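Fructose-bisphosphate aldolase (Thermus caldophilus, PDB 2FJK) belongs to the class II aldolases, enzymes of the TIM-barrel clan, and here holds 1,3-dihydroxyacetonephosphate in a pocket at the C-terminal ends of its barrel strands. Local coordinates at residues Gly20-Asn25 with Ile250-Asp255; Thr4-Leu9 with Gly166-Ala171; Leu170-Gly175 with Ala203-His208. All coordinates share one frame; numbering follows the deposited sequence.

The three contacts sample one barrel at different depths. Interaction 1 and interaction 3 are buried strand pairings; both reach one sheet, through the neighbouring strands 247-252 and 205-207, where Asn-251 N meets Leu-207 O at 3.0 Å, and both touch 1,3-dihydroxyacetonephosphate. Interaction 2 is only partly buried, joins a helix start to a loop, and relies on one tyrosine instead of a backbone ladder. It shares Leu-170 and Ala-171 with interaction 3, and Leu-9 and Tyr-169 pack on Pro-204 of that contact. Interactions 1 and 2 stay apart, about 17 Å between centres: the first reaches the ligand, the second lies where the strands begin.

Interaction 1: residues Gly20-Asn25 with Ile250-Asp255; sequences GAFNTN and INTDTD. With 13P (1,3-dihydroxyacetonephosphate), chain E.
Ala-21 O is gripped by two groups of the neighbouring strand: Thr-252 N donates to it at 2.9 Å, and Asn-251 CA adds a CA-H...O contact at 3.4 Å. In the rung before, Ala-21 N gives Ile-250 O a bond of 2.8 Å (170° at the hydrogen). The ladder weakens toward its C-terminal end, where Asn-23 N makes a weak bond to Thr-252 O, 3.4 Å. This parallel pairing zips strand 19-23 to strand 247-252, the first and last of the eight barrel strands, and so closes the TIM barrel. Phe-22 and Thr-252 point outward side by side, with Phe-22 CD2 at 4.0 Å from Thr-252 CB, toward helix 277-299, whose Arg-295 bonds to the Thr-252 hydroxyl. On the inner face, the amide of Asn-251 lies beside Ala-21 CB and borders the C3 end of the bound 1,3-dihydroxyacetonephosphate, though the modelled closeness there is doubtful. Where the strands end, the side chains of Asn-23 and Asp-253 cross at about a right angle, amide and carboxylate planes 33° apart. Asn-23 ND2 comes up to Asp-253 CB (3.0 Å, not a hydrogen bond). CG of Asp-253 is anti to its backbone N (chi1 -177°), which lays the carboxylate by Asn-23 CB; a water donates to both Asn-23 O and Asp-253 OD1, and OD2 forms a salt bridge with Arg-257. Asp-253 N, at 2.7 Å, and Thr-254 N converge on O3P of the ligand, while Thr-254 OG1 donates to O1P. Helix 254-270 starts here, and its N-terminal end would be expected to favour the phosphate's negative charge.

Interaction 2: residues Thr4-Leu9 with Gly166-Ala171; sequences TGLEIL and GADYLA
Tyr-169 has CG anti to its carbonyl carbon, beside the backbone N (chi1 -46°), which swings the phenol out to the start of helix 6-14; Leu-6, with CG anti to its own backbone N (chi1 173°), sends CD1 to that ring and CD2 toward Asp-168. The helix meets the ring at its edge: Leu-6 CA lies near the ring plane, 3.5 Å from Tyr-169 CE1, and Leu-6 CB is 3.8 Å from the same carbon. Leu-6 CD1 touches CE1 as well, whereas CD2 of Leu-6 approaches Asp-168 OD1. The two ring faces are occupied differently. Asp-168 CB sits over one, 3.7 Å above the plane and offset toward the rim; Leu-9 CD2 lies over the opposite one, although its exact place is doubtful because it is modelled too close to Gly-5 O. The contact belongs to the end of the TIM barrel where the strands begin, the Tyr-169 side chain lying about 12 Å from the ligand: the helix preceding strand 19-23 covers this end, and the loop from helix 155-164 into strand 171-172 presents Tyr-169 to it. At the tip, Tyr-169 OH lies within hydrogen-bonding distance of Thr-4 O (2.9 Å) and bonds to Thr-128 OG1. Leu-6 N is nearby, but its angle to the phenol oxygen is poor. Thr-4 O is bonded by Ser-98 OG too, which draws the entries of further strands into the same polar cluster. Asp-168 OD2 is held by both Val-129 N and His-123 NE2. Pro-204 packs against Tyr-169 and Leu-9.

Interaction 3: residues Leu170-Gly175 with Ala203-His208; sequences LAVAIG and APLVLH. With 13P (1,3-dihydroxyacetonephosphate), chain E.
Ile-174 and Leu-207 meet at about a right angle, methyl against methyl, with Ile-174 CD1 at 4.0 Å from Leu-207 CD1. CG1 of Ile-174 lies between its backbone N and carbonyl carbon (chi1 60°), the crowded position, and from there its anti-extended CD1 reaches Leu-207. Val-172 and Leu-205 cross obliquely instead, joined at Val-172 CG1 and Leu-205 CD2, 4.1 Å apart, while Leu-170 CD2 touches the same Leu-205 methyl. Val-172, Ile-174 and Leu-205 all touch Leu-194 of helix 191-200: strand, helix and strand form one beta-alpha-beta unit of the TIM barrel. Elsewhere, Ala-171 CB approaches the edge of the His-208 ring near its plane, 3.6 Å from His-208 ND1. The opposite part of that ring turns to the bound 1,3-dihydroxyacetonephosphate, but the modelled gap from His-208 CD2 to ligand O3 is too short to be trusted. Two backbone bonds hold the chains at a single bridge of Ala-171 with Val-206: Val-206 N to Leu-170 O, 2.9 Å, and Val-172 N to Val-206 O, 3.0 Å. Where the chains part, one water donates to Val-172 O and Val-206 O and accepts from His-208 N at 2.8 Å. It is thus a second partner for Val-206 O and links Val-172 O to His-208 N, which ties the backbone of the pocket histidine to the neighbouring strand.

Interaction 1: residues Gly20-Asn25 with Ile250-Asp255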
loop_
_atom_site.group_PDB
_atom_site.type_symbol
_atom_site.label_atom_id
_atom_site.label_comp_id
_atom_site.label_asym_id
_atom_site.label_seq_id
_atom_site.Cartn_x
_atom_site.Cartn_y
_atom_site.Cartn_z
ATOM N N GLY A 20 26.198 -1.687 2.856
ATOM C CA GLY A 20 25.826 -2.786 3.728
ATOM C C GLY A 20 24.479 -3.422 3.440
ATOM O O GLY A 20 23.497 -2.734 3.159
ATOM N N ALA A 21 24.444 -4.750 3.480
ATOM C CA ALA A 21 23.211 -5.499 3.285
ATOM C C ALA A 21 23.007 -6.078 4.675
ATOM O O ALA A 21 23.932 -6.656 5.250
ATOM C CB ALA A 21 23.397 -6.617 2.249
ATOM N N PHE A 22 21.815 -5.894 5.229
ATOM C CA PHE A 22 21.541 -6.381 6.568
ATOM C C PHE A 22 20.293 -7.244 6.623
ATOM O O PHE A 22 19.229 -6.858 6.127
ATOM C CB PHE A 22 21.403 -5.206 7.534
ATOM C CG PHE A 22 22.580 -4.268 7.521
ATOM C CD1 PHE A 22 22.686 -3.276 6.552
ATOM C CD2 PHE A 22 23.588 -4.385 8.472
ATOM C CE1 PHE A 22 23.778 -2.407 6.527
ATOM C CE2 PHE A 22 24.688 -3.523 8.458
ATOM C CZ PHE A 22 24.782 -2.531 7.481
ATOM N N ASN A 23 20.433 -8.413 7.236
ATOM C CA ASN A 23 19.329 -9.355 7.355
ATOM C C ASN A 23 18.329 -8.890 8.388
ATOM O O ASN A 23 18.705 -8.367 9.434
ATOM C CB ASN A 23 19.858 -10.743 7.722
ATOM C CG ASN A 23 20.590 -11.382 6.585
ATOM O OD1 ASN A 23 19.981 -12.005 5.705
ATOM N ND2 ASN A 23 21.903 -11.216 6.569
ATOM N N THR A 24 17.051 -9.079 8.071
ATOM C CA THR A 24 15.962 -8.681 8.954
ATOM C C THR A 24 14.974 -9.817 9.028
ATOM O O THR A 24 14.802 -10.546 8.059
ATOM C CB THR A 24 15.158 -7.501 8.409
ATOM O OG1 THR A 24 16.040 -6.508 7.887
ATOM C CG2 THR A 24 14.300 -6.916 9.517
ATOM N N ASN A 25 14.296 -9.931 10.159
ATOM C CA ASN A 25 13.298 -10.967 10.346
ATOM C C ASN A 25 11.997 -10.429 10.954
ATOM O O ASN A 25 10.997 -11.135 11.006
ATOM C CB ASN A 25 13.889 -12.098 11.192
ATOM C CG ASN A 25 14.751 -13.038 10.360
ATOM O OD1 ASN A 25 14.237 -13.950 9.721
ATOM N ND2 ASN A 25 16.061 -12.800 10.343
ATOM N N ILE A 250 28.289 -5.808 1.130
ATOM C CA ILE A 250 28.709 -6.630 2.250
ATOM C C ILE A 250 27.530 -7.028 3.131
ATOM O O ILE A 250 26.802 -6.178 3.652
ATOM C CB ILE A 250 29.748 -5.880 3.092
ATOM C CG1 ILE A 250 30.809 -5.279 2.169
ATOM C CG2 ILE A 250 30.406 -6.827 4.069
ATOM C CD1 ILE A 250 31.794 -4.392 2.872
ATOM N N ASN A 251 27.352 -8.334 3.299
ATOM C CA ASN A 251 26.264 -8.860 4.107
ATOM C C ASN A 251 26.645 -9.042 5.573
ATOM O O ASN A 251 27.724 -9.549 5.888
ATOM C CB ASN A 251 25.801 -10.192 3.530
ATOM C CG ASN A 251 24.639 -10.045 2.564
ATOM O OD1 ASN A 251 23.482 -10.298 2.924
ATOM N ND2 ASN A 251 24.936 -9.639 1.332
ATOM N N THR A 252 25.741 -8.634 6.462
ATOM C CA THR A 252 25.935 -8.752 7.912
ATOM C C THR A 252 24.665 -9.302 8.548
ATOM O O THR A 252 23.588 -8.722 8.392
ATOM C CB THR A 252 26.224 -7.388 8.568
ATOM O OG1 THR A 252 27.334 -6.776 7.915
ATOM C CG2 THR A 252 26.547 -7.562 10.057
ATOM N N ASP A 253 24.793 -10.404 9.281
ATOM C CA ASP A 253 23.640 -11.032 9.912
ATOM C C ASP A 253 23.947 -11.433 11.358
ATOM O O ASP A 253 23.305 -10.949 12.286
ATOM C CB ASP A 253 23.225 -12.256 9.080
ATOM C CG ASP A 253 21.990 -12.946 9.613
ATOM O OD1 ASP A 253 21.367 -12.432 10.558
ATOM O OD2 ASP A 253 21.639 -14.015 9.071
ATOM N N THR A 254 24.923 -12.322 11.536
ATOM C CA THR A 254 25.333 -12.782 12.861
ATOM C C THR A 254 25.554 -11.639 13.873
ATOM O O THR A 254 25.069 -11.704 15.004
ATOM C CB THR A 254 26.650 -13.605 12.781
ATOM O OG1 THR A 254 26.412 -14.833 12.082
ATOM C CG2 THR A 254 27.180 -13.907 14.173
ATOM N N ASP A 255 26.295 -10.608 13.471
ATOM C CA ASP A 255 26.571 -9.488 14.367
ATOM C C ASP A 255 25.291 -8.901 14.958
ATOM O O ASP A 255 25.237 -8.598 16.146
ATOM C CB ASP A 255 27.353 -8.374 13.646
ATOM C CG ASP A 255 28.808 -8.753 13.358
ATOM O OD1 ASP A 255 29.363 -9.628 14.054
ATOM O OD2 ASP A 255 29.404 -8.155 12.438
HETATM P P 13P E . 27.030 -13.757 8.703
HETATM O O1P 13P E . 26.516 -15.023 9.542
HETATM O O2P 13P E . 28.612 -13.803 8.747
HETATM O O3P 13P E . 26.524 -12.449 9.386
HETATM O O1 13P E . 26.458 -13.876 7.207
HETATM C C1 13P E . 26.120 -12.681 6.506
HETATM C C2 13P E . 25.895 -13.105 5.077
HETATM O O2 13P E . 26.756 -13.768 4.504
HETATM C C3 13P E . 24.613 -12.723 4.338
HETATM O O3 13P E . 24.579 -13.335 3.053
HETATM O O HOH W 1 19.873 -10.228 11.713
#

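Interaction 2: residues Thr4-Leu9 with Gly166-Ala171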
loop_
_atom_site.group_PDB
_atom_site.type_symbol
_atom_site.label_atom_id
_atom_site.label_comp_id
_atom_site.label_asym_id
_atom_site.label_seq_id
_atom_site.Cartn_x
_atom_site.Cartn_y
_atom_site.Cartn_z
ATOM N N THR A 4 16.823 -0.914 -7.085
ATOM C CA THR A 4 17.247 -2.287 -7.346
ATOM C C THR A 4 18.638 -2.551 -6.781
ATOM O O THR A 4 19.045 -3.705 -6.596
ATOM C CB THR A 4 17.254 -2.617 -8.855
ATOM O OG1 THR A 4 18.229 -1.813 -9.526
ATOM C CG2 THR A 4 15.884 -2.370 -9.454
ATOM N N GLY A 5 19.373 -1.486 -6.507
ATOM C CA GLY A 5 20.691 -1.669 -5.943
ATOM C C GLY A 5 21.838 -1.657 -6.932
ATOM O O GLY A 5 22.935 -1.227 -6.583
ATOM N N LEU A 6 21.605 -2.129 -8.156
ATOM C CA LEU A 6 22.662 -2.143 -9.164
ATOM C C LEU A 6 23.285 -0.757 -9.219
ATOM O O LEU A 6 24.510 -0.621 -9.230
ATOM C CB LEU A 6 22.102 -2.533 -10.535
ATOM C CG LEU A 6 23.039 -2.443 -11.749
ATOM C CD1 LEU A 6 24.341 -3.196 -11.492
ATOM C CD2 LEU A 6 22.325 -2.999 -12.977
ATOM N N GLU A 7 22.438 0.270 -9.228
ATOM C CA GLU A 7 22.916 1.647 -9.263
ATOM C C GLU A 7 23.598 1.966 -7.936
ATOM O O GLU A 7 24.597 2.684 -7.896
ATOM C CB GLU A 7 21.753 2.612 -9.510
ATOM C CG GLU A 7 21.000 2.373 -10.823
ATOM C CD GLU A 7 21.889 2.466 -12.059
ATOM O OE1 GLU A 7 22.750 1.582 -12.251
ATOM O OE2 GLU A 7 21.723 3.426 -12.843
ATOM N N ILE A 8 23.052 1.429 -6.848
ATOM C CA ILE A 8 23.646 1.625 -5.532
ATOM C C ILE A 8 25.055 1.036 -5.563
ATOM O O ILE A 8 26.032 1.707 -5.238
ATOM C CB ILE A 8 22.886 0.858 -4.428
ATOM C CG1 ILE A 8 21.445 1.338 -4.326
ATOM C CG2 ILE A 8 23.595 1.038 -3.099
ATOM C CD1 ILE A 8 20.704 0.715 -3.163
ATOM N N LEU A 9 25.136 -0.237 -5.953
ATOM C CA LEU A 9 26.396 -0.971 -6.012
ATOM C C LEU A 9 27.382 -0.487 -7.078
ATOM O O LEU A 9 28.585 -0.473 -6.839
ATOM C CB LEU A 9 26.132 -2.478 -6.192
ATOM C CG LEU A 9 25.561 -3.333 -5.036
ATOM C CD1 LEU A 9 25.966 -2.744 -3.683
ATOM C CD2 LEU A 9 24.048 -3.414 -5.130
ATOM N N GLY A 166 22.927 -13.528 -17.091
ATOM C CA GLY A 166 22.816 -12.082 -17.187
ATOM C C GLY A 166 22.920 -11.432 -15.818
ATOM O O GLY A 166 22.509 -10.285 -15.639
ATOM N N ALA A 167 23.477 -12.155 -14.850
ATOM C CA ALA A 167 23.592 -11.631 -13.492
ATOM C C ALA A 167 24.188 -10.220 -13.441
ATOM O O ALA A 167 24.994 -9.835 -14.287
ATOM C CB ALA A 167 24.405 -12.586 -12.624
ATOM N N ASP A 168 23.780 -9.467 -12.426
ATOM C CA ASP A 168 24.211 -8.094 -12.238
ATOM C C ASP A 168 25.300 -7.885 -11.185
ATOM O O ASP A 168 26.037 -6.903 -11.257
ATOM C CB ASP A 168 23.001 -7.234 -11.852
ATOM C CG ASP A 168 21.842 -7.400 -12.802
ATOM O OD1 ASP A 168 21.939 -6.910 -13.941
ATOM O OD2 ASP A 168 20.835 -8.025 -12.413
ATOM N N TYR A 169 25.414 -8.784 -10.211
ATOM C CA TYR A 169 26.397 -8.579 -9.144
ATOM C C TYR A 169 27.551 -9.573 -9.020
ATOM O O TYR A 169 28.678 -9.265 -9.399
ATOM C CB TYR A 169 25.671 -8.477 -7.795
ATOM C CG TYR A 169 24.464 -7.570 -7.836
ATOM C CD1 TYR A 169 24.523 -6.342 -8.491
ATOM C CD2 TYR A 169 23.251 -7.946 -7.242
ATOM C CE1 TYR A 169 23.422 -5.516 -8.565
ATOM C CE2 TYR A 169 22.129 -7.114 -7.311
ATOM C CZ TYR A 169 22.228 -5.901 -7.977
ATOM O OH TYR A 169 21.148 -5.049 -8.072
ATOM N N LEU A 170 27.266 -10.746 -8.468
ATOM C CA LEU A 170 28.252 -11.813 -8.259
ATOM C C LEU A 170 28.899 -11.825 -6.881
ATOM O O LEU A 170 29.723 -10.979 -6.553
ATOM C CB LEU A 170 29.370 -11.796 -9.316
ATOM C CG LEU A 170 30.481 -12.818 -9.008
ATOM C CD1 LEU A 170 29.892 -14.221 -9.041
ATOM C CD2 LEU A 170 31.632 -12.701 -10.000
ATOM N N ALA A 171 28.516 -12.812 -6.083
ATOM C CA ALA A 171 29.059 -12.993 -4.745
ATOM C C ALA A 171 30.287 -13.897 -4.917
ATOM O O ALA A 171 30.210 -14.934 -5.578
ATOM C CB ALA A 171 28.019 -13.663 -3.855
#

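Interaction 3: residues Leu170-Gly175 with Ala203-His208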
loop_
_atom_site.group_PDB
_atom_site.type_symbol
_atom_site.label_atom_id
_atom_site.label_comp_id
_atom_site.label_asym_id
_atom_site.label_seq_id
_atom_site.Cartn_x
_atom_site.Cartn_y
_atom_site.Cartn_z
ATOM N N LEU A 170 27.266 -10.746 -8.468
ATOM C CA LEU A 170 28.252 -11.813 -8.259
ATOM C C LEU A 170 28.899 -11.825 -6.881
ATOM O O LEU A 170 29.723 -10.979 -6.553
ATOM C CB LEU A 170 29.370 -11.796 -9.316
ATOM C CG LEU A 170 30.481 -12.818 -9.008
ATOM C CD1 LEU A 170 29.892 -14.221 -9.041
ATOM C CD2 LEU A 170 31.632 -12.701 -10.000
ATOM N N ALA A 171 28.516 -12.812 -6.083
ATOM C CA ALA A 171 29.059 -12.993 -4.745
ATOM C C ALA A 171 30.287 -13.897 -4.917
ATOM O O ALA A 171 30.210 -14.934 -5.578
ATOM C CB ALA A 171 28.019 -13.663 -3.855
ATOM N N VAL A 172 31.417 -13.506 -4.340
ATOM C CA VAL A 172 32.627 -14.306 -4.489
ATOM C C VAL A 172 33.061 -15.047 -3.232
ATOM O O VAL A 172 32.772 -14.630 -2.110
ATOM C CB VAL A 172 33.807 -13.436 -4.979
ATOM C CG1 VAL A 172 33.418 -12.738 -6.279
ATOM C CG2 VAL A 172 34.193 -12.416 -3.913
ATOM N N ALA A 173 33.762 -16.155 -3.441
ATOM C CA ALA A 173 34.269 -16.989 -2.348
ATOM C C ALA A 173 35.768 -16.751 -2.183
ATOM O O ALA A 173 36.570 -17.214 -2.998
ATOM C CB ALA A 173 34.007 -18.463 -2.651
ATOM N N ILE A 174 36.152 -16.043 -1.131
ATOM C CA ILE A 174 37.563 -15.753 -0.921
ATOM C C ILE A 174 38.043 -15.961 0.502
ATOM O O ILE A 174 39.032 -15.351 0.917
ATOM C CB ILE A 174 37.886 -14.314 -1.322
ATOM C CG1 ILE A 174 37.054 -13.336 -0.479
ATOM C CG2 ILE A 174 37.617 -14.134 -2.802
ATOM C CD1 ILE A 174 37.316 -11.875 -0.796
ATOM N N GLY A 175 37.343 -16.806 1.249
ATOM C CA GLY A 175 37.751 -17.068 2.611
ATOM C C GLY A 175 36.739 -16.792 3.702
ATOM O O GLY A 175 37.017 -17.102 4.860
ATOM N N ALA A 203 31.360 -5.940 -13.042
ATOM C CA ALA A 203 30.135 -5.846 -12.253
ATOM C C ALA A 203 30.453 -5.734 -10.765
ATOM O O ALA A 203 31.522 -6.132 -10.319
ATOM C CB ALA A 203 29.267 -7.055 -12.506
ATOM N N PRO A 204 29.533 -5.163 -9.976
ATOM C CA PRO A 204 29.825 -5.057 -8.545
ATOM C C PRO A 204 29.987 -6.420 -7.870
ATOM O O PRO A 204 29.271 -7.364 -8.188
ATOM C CB PRO A 204 28.645 -4.246 -8.002
ATOM C CG PRO A 204 27.586 -4.383 -9.038
ATOM C CD PRO A 204 28.327 -4.401 -10.332
ATOM N N LEU A 205 30.949 -6.520 -6.959
ATOM C CA LEU A 205 31.205 -7.766 -6.239
ATOM C C LEU A 205 30.514 -7.799 -4.893
ATOM O O LEU A 205 30.304 -6.759 -4.271
ATOM C CB LEU A 205 32.707 -7.969 -6.036
ATOM C CG LEU A 205 33.557 -8.052 -7.305
ATOM C CD1 LEU A 205 35.023 -8.253 -6.958
ATOM C CD2 LEU A 205 33.063 -9.170 -8.210
ATOM N N VAL A 206 30.189 -9.006 -4.437
ATOM C CA VAL A 206 29.487 -9.192 -3.172
ATOM C C VAL A 206 30.191 -10.119 -2.192
ATOM O O VAL A 206 30.659 -11.198 -2.562
ATOM C CB VAL A 206 28.080 -9.743 -3.427
ATOM C CG1 VAL A 206 27.256 -9.692 -2.142
ATOM C CG2 VAL A 206 27.433 -8.958 -4.545
ATOM N N LEU A 207 30.236 -9.700 -0.932
ATOM C CA LEU A 207 30.888 -10.475 0.111
ATOM C C LEU A 207 29.927 -10.910 1.217
ATOM O O LEU A 207 29.451 -10.086 1.990
ATOM C CB LEU A 207 32.021 -9.646 0.725
ATOM C CG LEU A 207 32.974 -10.344 1.692
ATOM C CD1 LEU A 207 33.709 -11.454 0.952
ATOM C CD2 LEU A 207 33.961 -9.331 2.255
ATOM N N HIS A 208 29.646 -12.209 1.290
ATOM C CA HIS A 208 28.765 -12.733 2.327
ATOM C C HIS A 208 29.576 -13.259 3.496
ATOM O O HIS A 208 30.803 -13.253 3.455
ATOM C CB HIS A 208 27.870 -13.849 1.782
ATOM C CG HIS A 208 26.798 -13.362 0.863
ATOM N ND1 HIS A 208 27.005 -13.167 -0.486
ATOM C CD2 HIS A 208 25.520 -12.988 1.106
ATOM C CE1 HIS A 208 25.897 -12.698 -1.033
ATOM N NE2 HIS A 208 24.983 -12.580 -0.089
HETATM P P 13P E . 27.030 -13.757 8.703
HETATM O O1P 13P E . 26.516 -15.023 9.542
HETATM O O2P 13P E . 28.612 -13.803 8.747
HETATM O O3P 13P E . 26.524 -12.449 9.386
HETATM O O1 13P E . 26.458 -13.876 7.207
HETATM C C1 13P E . 26.120 -12.681 6.506
HETATM C C2 13P E . 25.895 -13.105 5.077
HETATM O O2 13P E . 26.756 -13.768 4.504
HETATM C C3 13P E . 24.613 -12.723 4.338
HETATM O O3 13P E . 24.579 -13.335 3.053
HETATM O O HOH W 2 30.441 -13.646 -0.924
#